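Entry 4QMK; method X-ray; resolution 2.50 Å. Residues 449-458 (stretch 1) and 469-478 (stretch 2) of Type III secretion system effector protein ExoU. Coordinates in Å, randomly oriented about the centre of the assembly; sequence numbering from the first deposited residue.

Stretch 1, residues 449-458: DDQMLASVQV
Stretch 2, residues 469-478: ALRFRKDAQQ

The anchor of this contact is a salt bridge between two helices. R473 NH2 donates to D450 OD1 at 2.9 Å with an N-H...acceptor angle of 162°, so charge attraction and a nearly straight hydrogen bond coincide. D450 sits in the first turn of its helix with chi1 m (-68°) and chi2 -7°; its CA-to-CB bond points sideways, yet the carboxylate end comes nearer to the partner. R473 points toward the other helix and is wound compactly, with chi1, chi2 and chi3 all m (-75°, -74°, -74°) and chi4 -86°. The carboxylate meets the guanidinium at its edge, where the N-H bonds lie, and the arginine also bonds just outside the stretches. One helical turn beyond R473, Q477 (chi1 -88°, chi2 141°, chi3 2°) brings NE2 to 3.3 Å from D450 OD1 and 3.4 Å from its OD2.

The start of the first helix is fixed by D449 at the N-cap, phi/psi -71/171 and chi1 p. Its OD1 accepts from M452 N at 3.0 Å, satisfying an amide that has no preceding turn to bond to. Its CB points away from the partner, but its backbone still lies alongside the arginine, D449 C standing 3.5 Å from R473 NH2.

L453 joins the polar and apolar parts of the contact. Pointing toward the second helix with chi1 t and chi2 p, it lays CD2 over one face of the guanidinium, 3.5 Å from R473 CZ; the carboxylate and D449 C lie at the edge instead. CD1 of L453 makes its closest approach to L470 (chi1 m, chi2 t), 3.3 Å from L470 CD2, while L453 CD2 also lies 4.1 Å from that L470 methyl. Both leucines are buried. L470 also reaches Q457, its CD1 lying 3.4 Å from Q457 O and 3.9 Å from Q457 CG, with the glutamine side chain extended, chi1 and chi2 both t.

Build 450-458 and 469-478 as helices whose N-to-C directions differ by 136°, roughly antiparallel but strongly crossed, with 11.7 Å between axes at closest approach. The register pairs D450 with R473 (CA to CA 8.8 Å) and Q457 with L470 (CA to CA 7.4 Å). The second helix is regular, i to i+4 bonds running from R473 N to A469 O (3.2 Å) through Q478 N to K474 O (3.0 Å). The first tightens at V456, phi/psi -112/9, whose N bonds to L453 O at 3.2 Å, followed by a weak bond from Q457 N to A454 O at 3.4 Å. The interface is small, 357 Å² summed over both sides.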

# COMPACT_ATOMS: atom_id res chain seq x y z
N ASP A 449 10.38 -32.79 -13.44
CA ASP A 449 9.54 -32.34 -12.30
C ASP A 449 8.64 -33.47 -11.88
O ASP A 449 8.60 -34.52 -12.53
CB ASP A 449 8.73 -31.07 -12.68
CG ASP A 449 7.80 -31.26 -13.86
OD1 ASP A 449 6.85 -32.05 -13.77
OD2 ASP A 449 8.01 -30.60 -14.89
N ASP A 450 7.95 -33.32 -10.77
CA ASP A 450 7.16 -34.45 -10.22
C ASP A 450 6.11 -34.95 -11.17
O ASP A 450 5.97 -36.15 -11.35
CB ASP A 450 6.54 -34.08 -8.89
CG ASP A 450 7.57 -33.90 -7.77
OD1 ASP A 450 8.78 -34.19 -7.98
OD2 ASP A 450 7.18 -33.47 -6.66
N GLN A 451 5.41 -34.05 -11.82
CA GLN A 451 4.38 -34.45 -12.75
C GLN A 451 4.93 -35.32 -13.88
O GLN A 451 4.41 -36.41 -14.17
CB GLN A 451 3.68 -33.24 -13.34
CG GLN A 451 2.46 -33.60 -14.18
CD GLN A 451 1.64 -32.38 -14.59
OE1 GLN A 451 2.09 -31.52 -15.37
NE2 GLN A 451 0.40 -32.30 -14.08
N MET A 452 6.01 -34.85 -14.50
CA MET A 452 6.63 -35.56 -15.61
C MET A 452 7.14 -36.90 -15.15
O MET A 452 6.97 -37.89 -15.84
CB MET A 452 7.73 -34.69 -16.28
CG MET A 452 8.57 -35.36 -17.36
SD MET A 452 9.63 -34.20 -18.28
CE MET A 452 8.36 -33.41 -19.27
N LEU A 453 7.73 -36.95 -13.96
CA LEU A 453 8.24 -38.22 -13.43
C LEU A 453 7.14 -39.20 -13.16
O LEU A 453 7.29 -40.40 -13.45
CB LEU A 453 9.06 -38.00 -12.17
CG LEU A 453 9.77 -39.19 -11.55
CD1 LEU A 453 10.70 -39.83 -12.54
CD2 LEU A 453 10.57 -38.69 -10.37
N ALA A 454 6.02 -38.71 -12.62
CA ALA A 454 4.87 -39.59 -12.41
C ALA A 454 4.38 -40.21 -13.74
O ALA A 454 3.95 -41.37 -13.74
CB ALA A 454 3.74 -38.84 -11.73
N SER A 455 4.46 -39.45 -14.84
CA SER A 455 4.05 -39.94 -16.16
C SER A 455 4.74 -41.20 -16.60
O SER A 455 4.13 -42.03 -17.28
CB SER A 455 4.42 -38.94 -17.26
OG SER A 455 4.03 -37.66 -16.92
N VAL A 456 6.02 -41.32 -16.27
CA VAL A 456 6.84 -42.41 -16.77
C VAL A 456 7.27 -43.38 -15.73
O VAL A 456 8.07 -44.27 -15.98
CB VAL A 456 8.12 -41.84 -17.40
CG1 VAL A 456 7.77 -40.97 -18.59
CG2 VAL A 456 8.92 -41.04 -16.39
N GLN A 457 6.71 -43.23 -14.56
CA GLN A 457 7.11 -44.01 -13.41
C GLN A 457 6.96 -45.49 -13.59
O GLN A 457 7.88 -46.24 -13.20
CB GLN A 457 6.30 -43.55 -12.20
CG GLN A 457 6.76 -44.06 -10.87
CD GLN A 457 5.71 -43.87 -9.78
OE1 GLN A 457 4.88 -42.97 -9.87
NE2 GLN A 457 5.76 -44.71 -8.75
N VAL A 458 5.85 -45.93 -14.19
CA VAL A 458 5.63 -47.38 -14.27
C VAL A 458 6.61 -48.01 -15.22
O VAL A 458 7.23 -49.01 -14.88
CB VAL A 458 4.17 -47.85 -14.57
CG1 VAL A 458 3.14 -46.97 -13.84
CG2 VAL A 458 3.88 -47.91 -16.06
N ALA A 469 16.72 -44.58 -9.35
CA ALA A 469 16.44 -43.16 -9.52
C ALA A 469 15.06 -42.77 -8.95
O ALA A 469 14.95 -41.76 -8.25
CB ALA A 469 16.52 -42.75 -10.99
N LEU A 470 14.01 -43.54 -9.26
CA LEU A 470 12.68 -43.27 -8.65
C LEU A 470 12.74 -43.37 -7.11
O LEU A 470 12.09 -42.60 -6.41
CB LEU A 470 11.59 -44.22 -9.18
CG LEU A 470 11.22 -44.02 -10.66
CD1 LEU A 470 10.44 -45.19 -11.22
CD2 LEU A 470 10.46 -42.74 -10.92
N ARG A 471 13.50 -44.30 -6.59
CA ARG A 471 13.60 -44.45 -5.15
C ARG A 471 14.17 -43.19 -4.55
O ARG A 471 13.66 -42.71 -3.55
CB ARG A 471 14.45 -45.67 -4.77
CG ARG A 471 14.32 -46.11 -3.34
CD ARG A 471 12.95 -46.66 -3.01
NE ARG A 471 12.95 -47.59 -1.84
CZ ARG A 471 12.82 -47.21 -0.56
NH1 ARG A 471 12.67 -45.94 -0.22
NH2 ARG A 471 12.85 -48.12 0.38
N PHE A 472 15.24 -42.66 -5.13
CA PHE A 472 15.82 -41.44 -4.56
C PHE A 472 14.81 -40.34 -4.54
O PHE A 472 14.74 -39.57 -3.59
CB PHE A 472 17.06 -40.97 -5.34
CG PHE A 472 17.52 -39.59 -4.95
CD1 PHE A 472 18.34 -39.41 -3.88
CD2 PHE A 472 17.04 -38.47 -5.64
CE1 PHE A 472 18.74 -38.14 -3.51
CE2 PHE A 472 17.42 -37.19 -5.27
CZ PHE A 472 18.29 -37.02 -4.21
N ARG A 473 14.01 -40.24 -5.60
CA ARG A 473 13.00 -39.18 -5.66
C ARG A 473 11.91 -39.39 -4.64
O ARG A 473 11.47 -38.41 -4.04
CB ARG A 473 12.41 -39.00 -7.04
CG ARG A 473 13.37 -38.30 -8.01
CD ARG A 473 13.49 -36.82 -7.73
NE ARG A 473 12.28 -36.10 -8.17
CZ ARG A 473 12.08 -35.66 -9.41
NH1 ARG A 473 12.99 -35.84 -10.33
NH2 ARG A 473 10.95 -35.06 -9.72
N LYS A 474 11.50 -40.64 -4.39
CA LYS A 474 10.48 -40.87 -3.37
C LYS A 474 11.06 -40.48 -2.01
O LYS A 474 10.42 -39.76 -1.24
CB LYS A 474 10.01 -42.32 -3.32
CG LYS A 474 8.61 -42.43 -2.75
CD LYS A 474 8.17 -43.82 -2.31
CE LYS A 474 6.72 -43.72 -1.81
NZ LYS A 474 6.15 -44.94 -1.17
N ASP A 475 12.28 -40.92 -1.69
CA ASP A 475 12.83 -40.55 -0.42
C ASP A 475 12.96 -39.04 -0.31
O ASP A 475 12.71 -38.49 0.75
CB ASP A 475 14.22 -41.14 -0.17
CG ASP A 475 14.23 -42.64 -0.12
OD1 ASP A 475 13.19 -43.29 0.16
OD2 ASP A 475 15.31 -43.17 -0.38
N ALA A 476 13.36 -38.35 -1.37
CA ALA A 476 13.49 -36.91 -1.28
C ALA A 476 12.16 -36.24 -1.10
O ALA A 476 12.10 -35.29 -0.35
CB ALA A 476 14.22 -36.35 -2.48
N GLN A 477 11.10 -36.69 -1.79
CA GLN A 477 9.75 -36.17 -1.52
C GLN A 477 9.42 -36.35 -0.04
O GLN A 477 8.83 -35.47 0.57
CB GLN A 477 8.63 -36.88 -2.35
CG GLN A 477 8.32 -36.28 -3.74
CD GLN A 477 8.03 -37.31 -4.89
OE1 GLN A 477 8.01 -38.57 -4.71
NE2 GLN A 477 7.86 -36.75 -6.12
N GLN A 478 9.81 -37.46 0.57
CA GLN A 478 9.49 -37.65 1.99
C GLN A 478 10.31 -36.77 2.92
O GLN A 478 9.78 -36.22 3.87
CB GLN A 478 9.59 -39.11 2.40
CG GLN A 478 8.57 -39.96 1.68
CD GLN A 478 8.70 -41.46 1.96
OE1 GLN A 478 9.60 -41.94 2.70
NE2 GLN A 478 7.78 -42.22 1.37